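Local coordinates for endoglucanase (PDB 2C4X), which is the C-terminal PKD and CBM44 part of a probable cellulase, the CBM44 module recognising beta-glucan chains and xyloglucan, at residues P21-N26 with K66-Y71; A42-D47 with T57-T62; R169-S174 with K208-N213; T158-G163 with L217-D222. The protein carries 1 engineered substitution. One frame throughout, in Å; residues are numbered along the deposited sequence.

Contact 1. Residues P21-N26 with K66-Y71; sequences PVTDEN and KNPGTY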
# COMPACT_ATOMS: atom_id res chain seq x y z
N PRO A 21 -8.45 9.64 3.62
CA PRO A 21 -9.52 9.28 4.56
C PRO A 21 -9.65 7.76 4.79
O PRO A 21 -9.19 6.96 3.98
CB PRO A 21 -10.78 9.79 3.85
CG PRO A 21 -10.42 9.72 2.39
CD PRO A 21 -8.99 10.11 2.33
N VAL A 22 -10.25 7.39 5.91
CA VAL A 22 -10.65 6.01 6.12
C VAL A 22 -12.17 5.87 5.93
O VAL A 22 -12.90 6.88 5.80
CB VAL A 22 -10.16 5.42 7.49
CG1 VAL A 22 -8.64 5.48 7.59
CG2 VAL A 22 -10.82 6.13 8.67
N THR A 23 -12.65 4.64 5.90
CA THR A 23 -14.07 4.41 5.75
C THR A 23 -14.82 5.05 6.90
O THR A 23 -14.35 5.02 8.06
CB THR A 23 -14.42 2.91 5.63
OG1 THR A 23 -13.82 2.18 6.71
CG2 THR A 23 -13.88 2.37 4.32
N ASP A 24 -15.95 5.68 6.55
CA ASP A 24 -16.87 6.33 7.46
C ASP A 24 -16.31 7.58 8.16
O ASP A 24 -16.88 8.08 9.13
CB ASP A 24 -17.46 5.31 8.45
CG ASP A 24 -18.46 4.36 7.78
OD1 ASP A 24 -19.45 4.84 7.13
OD2 ASP A 24 -18.25 3.12 7.89
N GLU A 25 -15.19 8.09 7.65
CA GLU A 25 -14.63 9.35 8.11
C GLU A 25 -15.14 10.46 7.19
O GLU A 25 -15.20 10.29 5.97
CB GLU A 25 -13.10 9.30 8.06
CG GLU A 25 -12.42 10.61 8.40
CD GLU A 25 -10.91 10.51 8.45
OE1 GLU A 25 -10.34 9.62 7.79
OE2 GLU A 25 -10.30 11.34 9.16
N ASN A 26 -15.52 11.60 7.77
CA ASN A 26 -15.94 12.74 6.97
C ASN A 26 -14.80 13.33 6.15
O ASN A 26 -13.70 13.58 6.67
CB ASN A 26 -16.55 13.84 7.83
CG ASN A 26 -17.99 13.56 8.16
OD1 ASN A 26 -18.90 14.05 7.49
ND2 ASN A 26 -18.20 12.76 9.16
N LYS A 66 -18.36 4.29 2.65
CA LYS A 66 -18.55 3.15 3.53
C LYS A 66 -17.55 2.04 3.27
O LYS A 66 -17.19 1.32 4.19
CB LYS A 66 -19.99 2.64 3.47
CG LYS A 66 -20.25 1.43 2.62
CD LYS A 66 -21.51 0.74 3.09
CE LYS A 66 -22.04 -0.23 2.03
NZ LYS A 66 -22.41 0.45 0.74
N ASN A 67 -17.09 1.92 2.02
CA ASN A 67 -16.15 0.86 1.66
C ASN A 67 -14.81 1.44 1.20
O ASN A 67 -14.76 2.56 0.68
CB ASN A 67 -16.73 -0.03 0.56
CG ASN A 67 -17.91 -0.85 1.05
OD1 ASN A 67 -18.99 -0.84 0.44
ND2 ASN A 67 -17.72 -1.54 2.16
N PRO A 68 -13.72 0.68 1.42
CA PRO A 68 -12.44 1.14 0.89
C PRO A 68 -12.40 1.10 -0.64
O PRO A 68 -13.19 0.38 -1.27
CB PRO A 68 -11.41 0.17 1.49
CG PRO A 68 -12.18 -1.01 1.96
CD PRO A 68 -13.61 -0.60 2.17
N GLY A 69 -11.50 1.87 -1.23
CA GLY A 69 -11.34 1.87 -2.67
C GLY A 69 -10.85 3.20 -3.17
O GLY A 69 -10.60 4.13 -2.40
N THR A 70 -10.71 3.28 -4.49
CA THR A 70 -10.31 4.50 -5.16
C THR A 70 -11.50 5.02 -5.96
O THR A 70 -12.01 4.34 -6.85
CB THR A 70 -9.08 4.24 -6.05
OG1 THR A 70 -8.00 3.80 -5.23
CG2 THR A 70 -8.66 5.50 -6.78
N TYR A 71 -11.94 6.23 -5.63
CA TYR A 71 -13.14 6.83 -6.20
C TYR A 71 -12.80 8.04 -7.07
O TYR A 71 -11.96 8.86 -6.70
CB TYR A 71 -14.09 7.23 -5.07
CG TYR A 71 -14.51 6.06 -4.20
CD1 TYR A 71 -15.59 5.27 -4.56
CD2 TYR A 71 -13.79 5.72 -3.04
CE1 TYR A 71 -15.98 4.18 -3.77
CE2 TYR A 71 -14.18 4.62 -2.23
CZ TYR A 71 -15.27 3.86 -2.62
OH TYR A 71 -15.68 2.80 -1.87

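Contact 2. Residues A42-D47 with T57-T62; sequences AYYVWD and TTPTIT. Engineered in segment 42-47: V45 (natural residue Ala).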
# COMPACT_ATOMS: atom_id res chain seq x y z
N ALA A 42 -24.40 29.23 -9.97
CA ALA A 42 -25.73 28.91 -9.45
C ALA A 42 -25.71 27.67 -8.56
O ALA A 42 -26.36 27.64 -7.51
CB ALA A 42 -26.73 28.74 -10.58
N TYR A 43 -24.98 26.64 -8.97
CA TYR A 43 -24.91 25.43 -8.16
C TYR A 43 -23.70 24.54 -8.46
O TYR A 43 -22.98 24.72 -9.45
CB TYR A 43 -26.25 24.64 -8.20
CG TYR A 43 -26.78 24.36 -9.57
CD1 TYR A 43 -26.35 23.24 -10.28
CD2 TYR A 43 -27.71 25.21 -10.17
CE1 TYR A 43 -26.84 22.96 -11.56
CE2 TYR A 43 -28.20 24.95 -11.45
CZ TYR A 43 -27.76 23.82 -12.13
OH TYR A 43 -28.23 23.53 -13.40
N TYR A 44 -23.48 23.62 -7.53
CA TYR A 44 -22.37 22.68 -7.55
C TYR A 44 -22.99 21.30 -7.51
O TYR A 44 -23.80 21.02 -6.61
CB TYR A 44 -21.50 22.87 -6.29
CG TYR A 44 -20.94 24.26 -6.13
CD1 TYR A 44 -21.73 25.30 -5.60
CD2 TYR A 44 -19.62 24.56 -6.50
CE1 TYR A 44 -21.24 26.56 -5.47
CE2 TYR A 44 -19.11 25.83 -6.36
CZ TYR A 44 -19.93 26.83 -5.84
OH TYR A 44 -19.44 28.10 -5.69
N VAL A 45 -22.64 20.46 -8.47
CA VAL A 45 -23.17 19.09 -8.54
C VAL A 45 -21.99 18.12 -8.40
O VAL A 45 -20.99 18.25 -9.11
CB VAL A 45 -23.93 18.84 -9.87
CG1 VAL A 45 -24.42 17.39 -9.96
CG2 VAL A 45 -25.12 19.81 -10.01
N TRP A 46 -22.10 17.19 -7.46
CA TRP A 46 -21.02 16.26 -7.12
C TRP A 46 -21.42 14.82 -7.43
O TRP A 46 -22.54 14.40 -7.11
CB TRP A 46 -20.74 16.33 -5.62
CG TRP A 46 -20.30 17.68 -5.13
CD1 TRP A 46 -21.11 18.69 -4.66
CD2 TRP A 46 -18.96 18.15 -5.01
NE1 TRP A 46 -20.34 19.77 -4.28
CE2 TRP A 46 -19.03 19.47 -4.49
CE3 TRP A 46 -17.71 17.61 -5.33
CZ2 TRP A 46 -17.88 20.24 -4.25
CZ3 TRP A 46 -16.57 18.37 -5.09
CH2 TRP A 46 -16.67 19.68 -4.56
N ASP A 47 -20.49 14.07 -8.02
CA ASP A 47 -20.63 12.63 -8.17
C ASP A 47 -19.47 12.05 -7.37
O ASP A 47 -18.31 12.28 -7.70
CB ASP A 47 -20.57 12.22 -9.65
CG ASP A 47 -20.72 10.72 -9.86
OD1 ASP A 47 -20.26 9.92 -9.03
OD2 ASP A 47 -21.31 10.33 -10.89
N THR A 57 -25.82 24.85 -3.30
CA THR A 57 -25.69 26.20 -3.84
C THR A 57 -24.46 26.90 -3.25
O THR A 57 -24.12 28.02 -3.64
CB THR A 57 -26.97 27.06 -3.60
OG1 THR A 57 -27.27 27.09 -2.20
CG2 THR A 57 -28.17 26.49 -4.36
N THR A 58 -23.79 26.22 -2.31
CA THR A 58 -22.56 26.71 -1.70
C THR A 58 -21.40 25.75 -2.03
O THR A 58 -21.63 24.58 -2.29
CB THR A 58 -22.71 26.88 -0.17
OG1 THR A 58 -23.05 25.62 0.42
CG2 THR A 58 -23.80 27.91 0.16
N PRO A 59 -20.14 26.25 -2.02
CA PRO A 59 -19.02 25.44 -2.54
C PRO A 59 -18.44 24.30 -1.67
O PRO A 59 -17.57 23.57 -2.15
CB PRO A 59 -17.94 26.49 -2.85
CG PRO A 59 -18.28 27.68 -2.05
CD PRO A 59 -19.70 27.59 -1.58
N THR A 60 -18.90 24.13 -0.44
CA THR A 60 -18.42 22.97 0.32
C THR A 60 -19.50 21.91 0.55
O THR A 60 -20.70 22.19 0.49
CB THR A 60 -17.74 23.35 1.67
OG1 THR A 60 -18.75 23.68 2.63
CG2 THR A 60 -16.77 24.53 1.50
N ILE A 61 -19.06 20.67 0.77
CA ILE A 61 -19.95 19.56 1.04
C ILE A 61 -19.12 18.54 1.81
O ILE A 61 -17.90 18.45 1.62
CB ILE A 61 -20.59 18.95 -0.26
CG1 ILE A 61 -21.82 18.09 0.08
CG2 ILE A 61 -19.55 18.16 -1.10
CD1 ILE A 61 -22.83 17.90 -1.08
N THR A 62 -19.76 17.80 2.71
CA THR A 62 -19.07 16.74 3.43
C THR A 62 -19.68 15.39 3.05
O THR A 62 -20.87 15.29 2.74
CB THR A 62 -19.02 16.99 4.98
OG1 THR A 62 -18.20 16.00 5.61
CG2 THR A 62 -20.41 16.97 5.61
O HOH W 1 -20.79 21.95 -2.76

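Contact 3. Residues R169-S174 with K208-N213; sequences RIWIPS and KTDDWN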
# COMPACT_ATOMS: atom_id res chain seq x y z
N ARG A 169 5.18 -4.28 3.71
CA ARG A 169 5.41 -3.31 4.79
C ARG A 169 6.32 -3.92 5.85
O ARG A 169 6.01 -4.97 6.43
CB ARG A 169 4.09 -2.81 5.40
CG ARG A 169 3.36 -1.81 4.54
CD ARG A 169 2.44 -2.46 3.52
NE ARG A 169 1.67 -1.45 2.79
CZ ARG A 169 0.52 -1.68 2.16
NH1 ARG A 169 -0.03 -2.90 2.15
NH2 ARG A 169 -0.11 -0.69 1.53
N ILE A 170 7.45 -3.27 6.10
CA ILE A 170 8.49 -3.82 6.95
C ILE A 170 8.95 -2.77 7.95
O ILE A 170 9.40 -1.69 7.57
CB ILE A 170 9.72 -4.33 6.11
CG1 ILE A 170 9.25 -5.20 4.94
CG2 ILE A 170 10.72 -5.09 6.98
CD1 ILE A 170 10.33 -5.46 3.87
N TRP A 171 8.80 -3.08 9.24
CA TRP A 171 9.28 -2.21 10.31
C TRP A 171 10.72 -2.60 10.62
O TRP A 171 10.98 -3.70 11.10
CB TRP A 171 8.39 -2.37 11.55
CG TRP A 171 8.50 -1.25 12.55
CD1 TRP A 171 7.69 -0.14 12.63
CD2 TRP A 171 9.44 -1.12 13.63
NE1 TRP A 171 8.08 0.66 13.68
CE2 TRP A 171 9.15 0.08 14.31
CE3 TRP A 171 10.51 -1.91 14.08
CZ2 TRP A 171 9.89 0.52 15.42
CZ3 TRP A 171 11.25 -1.48 15.18
CH2 TRP A 171 10.93 -0.27 15.84
N ILE A 172 11.65 -1.70 10.35
CA ILE A 172 13.07 -1.98 10.52
C ILE A 172 13.64 -1.17 11.69
O ILE A 172 13.50 0.05 11.71
CB ILE A 172 13.84 -1.70 9.21
CG1 ILE A 172 13.27 -2.56 8.07
CG2 ILE A 172 15.35 -1.92 9.38
CD1 ILE A 172 13.46 -1.99 6.68
N PRO A 173 14.27 -1.86 12.67
CA PRO A 173 14.81 -1.17 13.85
C PRO A 173 16.19 -0.56 13.60
O PRO A 173 16.92 -0.99 12.69
CB PRO A 173 14.92 -2.29 14.88
CG PRO A 173 15.25 -3.51 14.05
CD PRO A 173 14.52 -3.31 12.73
N SER A 174 16.54 0.44 14.41
CA SER A 174 17.84 1.10 14.33
C SER A 174 18.88 0.37 15.19
O SER A 174 18.52 -0.38 16.10
CB SER A 174 17.73 2.55 14.79
OG SER A 174 17.18 2.61 16.09
N LYS A 208 14.12 3.81 6.43
CA LYS A 208 13.54 4.50 7.59
C LYS A 208 13.59 3.59 8.80
O LYS A 208 12.80 2.65 8.92
CB LYS A 208 12.10 4.93 7.32
CG LYS A 208 11.93 5.99 6.24
CD LYS A 208 10.54 6.62 6.29
CE LYS A 208 9.45 5.63 5.88
NZ LYS A 208 8.11 6.06 6.37
N THR A 209 14.52 3.86 9.71
CA THR A 209 14.69 3.04 10.91
C THR A 209 13.65 3.39 11.97
O THR A 209 13.19 4.53 12.06
CB THR A 209 16.12 3.13 11.47
OG1 THR A 209 16.54 4.49 11.53
CG2 THR A 209 17.09 2.35 10.58
N ASP A 210 13.29 2.38 12.77
CA ASP A 210 12.22 2.47 13.77
C ASP A 210 10.90 2.99 13.19
O ASP A 210 10.18 3.76 13.83
CB ASP A 210 12.66 3.32 14.98
CG ASP A 210 13.84 2.72 15.71
OD1 ASP A 210 13.87 1.48 15.89
OD2 ASP A 210 14.74 3.49 16.09
N ASP A 211 10.59 2.53 11.98
CA ASP A 211 9.41 2.97 11.25
C ASP A 211 9.01 1.93 10.21
O ASP A 211 9.80 1.04 9.85
CB ASP A 211 9.68 4.31 10.56
CG ASP A 211 8.43 5.17 10.41
OD1 ASP A 211 7.32 4.70 10.77
OD2 ASP A 211 8.55 6.31 9.94
N TRP A 212 7.78 2.04 9.72
CA TRP A 212 7.29 1.18 8.65
C TRP A 212 7.83 1.64 7.31
O TRP A 212 7.78 2.83 6.97
CB TRP A 212 5.76 1.16 8.63
CG TRP A 212 5.16 0.36 9.76
CD1 TRP A 212 4.56 0.85 10.89
CD2 TRP A 212 5.10 -1.06 9.85
NE1 TRP A 212 4.14 -0.19 11.69
CE2 TRP A 212 4.45 -1.37 11.07
CE3 TRP A 212 5.53 -2.11 9.03
CZ2 TRP A 212 4.23 -2.69 11.49
CZ3 TRP A 212 5.30 -3.42 9.44
CH2 TRP A 212 4.66 -3.70 10.66
N ASN A 213 8.37 0.68 6.56
CA ASN A 213 8.87 0.91 5.21
C ASN A 213 8.01 0.17 4.21
O ASN A 213 7.85 -1.06 4.29
CB ASN A 213 10.32 0.44 5.08
CG ASN A 213 11.28 1.29 5.88
OD1 ASN A 213 11.98 2.13 5.33
ND2 ASN A 213 11.32 1.07 7.19

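Contact 4. Residues T158-G163 with L217-D222; sequences TIVVPG and LTLPED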
# COMPACT_ATOMS: atom_id res chain seq x y z
N THR A 158 2.31 -21.55 -6.70
CA THR A 158 2.18 -20.32 -7.48
C THR A 158 1.56 -19.20 -6.63
O THR A 158 0.36 -19.22 -6.34
CB THR A 158 1.45 -20.51 -8.85
OG1 THR A 158 0.24 -19.75 -8.89
CG2 THR A 158 1.16 -21.99 -9.14
N ILE A 159 2.38 -18.25 -6.22
CA ILE A 159 1.93 -17.19 -5.31
C ILE A 159 1.30 -16.03 -6.10
O ILE A 159 0.19 -15.61 -5.79
CB ILE A 159 3.08 -16.71 -4.38
CG1 ILE A 159 3.70 -17.91 -3.65
CG2 ILE A 159 2.57 -15.66 -3.38
CD1 ILE A 159 4.99 -17.62 -2.89
N VAL A 160 2.01 -15.53 -7.11
CA VAL A 160 1.52 -14.44 -7.96
C VAL A 160 1.68 -14.77 -9.44
O VAL A 160 2.57 -15.53 -9.82
CB VAL A 160 2.20 -13.08 -7.63
CG1 VAL A 160 1.89 -12.65 -6.21
CG2 VAL A 160 3.71 -13.15 -7.82
N VAL A 161 0.80 -14.21 -10.28
CA VAL A 161 0.98 -14.33 -11.72
C VAL A 161 2.09 -13.37 -12.16
O VAL A 161 2.25 -12.30 -11.57
CB VAL A 161 -0.34 -14.12 -12.53
CG1 VAL A 161 -1.43 -15.10 -12.08
CG2 VAL A 161 -0.84 -12.68 -12.44
N PRO A 162 2.87 -13.75 -13.19
CA PRO A 162 3.87 -12.85 -13.76
C PRO A 162 3.30 -11.48 -14.12
O PRO A 162 2.20 -11.38 -14.67
CB PRO A 162 4.33 -13.59 -15.01
CG PRO A 162 4.13 -15.03 -14.68
CD PRO A 162 2.87 -15.07 -13.87
N GLY A 163 4.05 -10.42 -13.80
CA GLY A 163 3.62 -9.05 -14.05
C GLY A 163 3.09 -8.34 -12.81
O GLY A 163 2.87 -7.13 -12.83
N LEU A 217 7.70 -4.69 -5.19
CA LEU A 217 8.48 -5.64 -5.98
C LEU A 217 7.61 -6.19 -7.11
O LEU A 217 6.48 -6.63 -6.86
CB LEU A 217 8.96 -6.78 -5.07
CG LEU A 217 9.62 -7.99 -5.73
CD1 LEU A 217 10.92 -7.61 -6.40
CD2 LEU A 217 9.83 -9.07 -4.72
N THR A 218 8.12 -6.16 -8.33
CA THR A 218 7.40 -6.72 -9.47
C THR A 218 8.00 -8.05 -9.93
O THR A 218 9.21 -8.14 -10.18
CB THR A 218 7.33 -5.73 -10.66
OG1 THR A 218 6.78 -4.50 -10.20
CG2 THR A 218 6.46 -6.27 -11.79
N LEU A 219 7.15 -9.07 -10.03
CA LEU A 219 7.52 -10.30 -10.73
C LEU A 219 7.41 -10.01 -12.23
O LEU A 219 6.33 -9.68 -12.71
CB LEU A 219 6.60 -11.47 -10.33
CG LEU A 219 6.88 -12.82 -11.01
CD1 LEU A 219 8.23 -13.38 -10.55
CD2 LEU A 219 5.76 -13.83 -10.75
N PRO A 220 8.53 -10.11 -12.98
CA PRO A 220 8.50 -9.77 -14.41
C PRO A 220 7.51 -10.60 -15.22
O PRO A 220 7.27 -11.77 -14.92
CB PRO A 220 9.94 -10.04 -14.86
CG PRO A 220 10.75 -9.93 -13.61
CD PRO A 220 9.88 -10.51 -12.54
N GLU A 221 6.97 -9.98 -16.27
CA GLU A 221 5.96 -10.61 -17.12
C GLU A 221 6.41 -11.88 -17.88
O GLU A 221 5.57 -12.71 -18.25
CB GLU A 221 5.42 -9.59 -18.11
CG GLU A 221 3.91 -9.58 -18.17
CD GLU A 221 3.34 -8.17 -18.19
OE1 GLU A 221 3.39 -7.53 -19.27
OE2 GLU A 221 2.83 -7.72 -17.13
N ASP A 222 7.71 -12.01 -18.11
CA ASP A 222 8.24 -13.13 -18.92
C ASP A 222 8.55 -14.41 -18.13
O ASP A 222 9.02 -15.39 -18.71
CB ASP A 222 9.45 -12.68 -19.76
CG ASP A 222 10.64 -12.24 -18.92
OD1 ASP A 222 10.53 -12.18 -17.67
OD2 ASP A 222 11.70 -11.95 -19.51

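Contact 1. Residues P21-N26 with K66-Y71
T23 sets its methyl group against the backbone of K66-P68, where a type II beta turn from V22 to E25 meets the loop leading into strand 69-79 of the PKD-domain beta-sandwich. With chi1 at 52°, OG1 falls between the backbone N and the carbonyl carbon, while CG2 stands anti to the carbonyl carbon. This methyl lies 3.4 Å from P68 N and about as close to N67 C, the two atoms of one peptide bond. The P68 ring adds its CD, 3.7 Å from T23 CG2. Behind the methyl, T23 CB reaches K66 O at 3.5 Å. The touch across the two segments is therefore purely van der Waals, methyl on peptide. The hydroxyl of T23 is engaged elsewhere, in a hydrogen bond with A96 N, and the body of the side chain also rests on V93. D24, exposed, brings OD1 loosely toward K66 CA at 4.1 Å. E25 braces the turn from within: its chain is extended through chi1 and chi2, and V22 N donates to E25 OE1 over 2.9 Å, nearly in line with the C-O bond. In the facing segment Y71, whose ring stacks with Y65, ties back to the loop: Y71 OH donates to N67 O at 2.7 Å, approaching from 58° out of the carbonyl plane.

Contact 2. Residues A42-D47 with T57-T62
Y44 and W46 of strand 41-47 each take an aliphatic group over a ring face from 57-62, and the one polar link between the segments runs through a water. P59 CA stands almost over the centre of the Y44 ring, 3.7 Å from its centroid, in a CH-pi contact. The proline ring crosses the tyrosine obliquely, placing P59 CB 3.6 Å from Y44 OH. T57 O lies at the edge of the same ring, near its plane, whereas T58 O approaches Y44 CD1 at a slant.

W46 is treated likewise by I61, whose CG2 lies 3.7 Å from the centroid of the five-membered ring. Chi1 of I61 (-162°) puts CG1 anti to the backbone N and CG2 between the N and the carbonyl carbon, so that the latter methyl faces the indole. P59 O meets the indole rim at CZ2. The indole N-H is used: W46 NE1 donates to the water at 2.7 Å. That water donates in turn to T58 O at 2.8 Å, and weakly to T60 O, joining the indole to backbone carbonyls of the loop (T58) and of strand 60-63 (T60).

At the start of the strand, A42 and Y43 form a classic beta bulge opposite T78, and T57 packs beside them. L75 also touches both Y44 and W46, and F14 meets the indole edge-to-face. W46 opens the WDFGDG sequence characteristic of PKD domains, and its burial between the sheets holding strands 41-47 and 60-63 is the interior of their Ig-like beta-sandwich.

Contact 3. Residues R169-S174 with K208-N213
I170 and N213 form an antiparallel hydrogen-bonded pair between strand 165-172 and the outermost strand 211-218 in one sheet of the CBM44 beta-sandwich. I170 N donates to N213 O at 2.9 Å, and N213 N returns a bond of 2.8 Å to I170 O. The latter carbonyl also receives a weak bond from N213 ND2. The N213 amide is oriented by the turn before it: OD1 accepts K208 N at 2.9 Å on a lone pair, and ND2 donates to K208 O at 2.8 Å, the acceptor lying nearly in the plane of the N213 amide. Further along, I172 N gives only a weak bond to D211 O, but I172 O accepts D210 N at 2.6 Å in the carbonyl plane.

W171 and W212, a non-hydrogen-bonded pair, meet edge-to-face, the edge of W171 toward the face of W212 with planes at 75°. W171 CB also lies over the six-membered ring of W212, while the D210-D211 peptide lies across a face of W171. K130 adds a cation-pi contact to W171. R169 turns its guanidinium away, to E214 and A249 O, and its backbone pairs with D248, a calcium ligand.

The carboxylate of D210 takes two bonds from one residue. S174 N reaches OD1 from above the carboxylate plane, and S174 OG donates to D210 OD2 at 2.6 Å on the syn side, 29° out of that plane.

Contact 4. Residues T158-G163 with L217-D222
L219, buried where strand 211-218 runs out into a loop, reaches across to V160 and P162 of the loop before strand 165-172. Its CB begins the contact, 4.2 Å from V160 CG2. Chi1 of 180° places CG anti to the backbone N, and L219 CG then lies 4.1 Å from P162 CA. At the tip the branch CD2 does most of the touching: it meets V160 CG2 at 3.6 Å, the two side chains crossing at a slant, and P162 CA at 3.7 Å. V161 O lies only slightly farther from the same methyl. I185, P187 and M166 also touch this leucine, continuing the apolar interior beneath the loops.

The backbone of L219 supplies the one hydrogen bond between the segments: G163 N donates to L219 O over 2.6 Å, tilted 32° from the carbonyl plane. G163 has a positive phi of 101°; at its backbone angles a side chain would be jammed against the carbonyl O of P162, which calls for glycine. Beside it P162 CB packs 3.5 Å from P220 O. E221, bent at chi2, brings OE2 within 3.4 Å of G163 CA, and T218 CG2 approaches G163 O. The hydroxyl of T218 pairs instead with T165 OG1.

The amide of Q229 fixes the far end of the loop, binding I159 N through OE1 and V160 O through NE2. Away from the calcium sites, the arrangement is that of two loops closing one end of a beta-sandwich, one of them sending its leucine inward against the other.

How the contacts relate
Contacts 1 and 2 belong to the PKD domain, contacts 3 and 4 to the CBM44 module. Contact 1 alone is a surface contact, a touch of methyl on backbone at one end of the sandwich; contacts 2, 3 and 4 are all partly buried. Contact 2, whose span lies within that of contact 1, joins the two sheets through aromatic faces and a water. A probable hydrogen bond between N26 OD1 and T62 OG1 links the two. Contacts 3 and 4 share strand 211-218: 169-174 with 208-213 is strand pairing within one sheet, rich in backbone bonds and close to a calcium site, whereas 158-163 with 217-222 relies on leucine packing and a single bond.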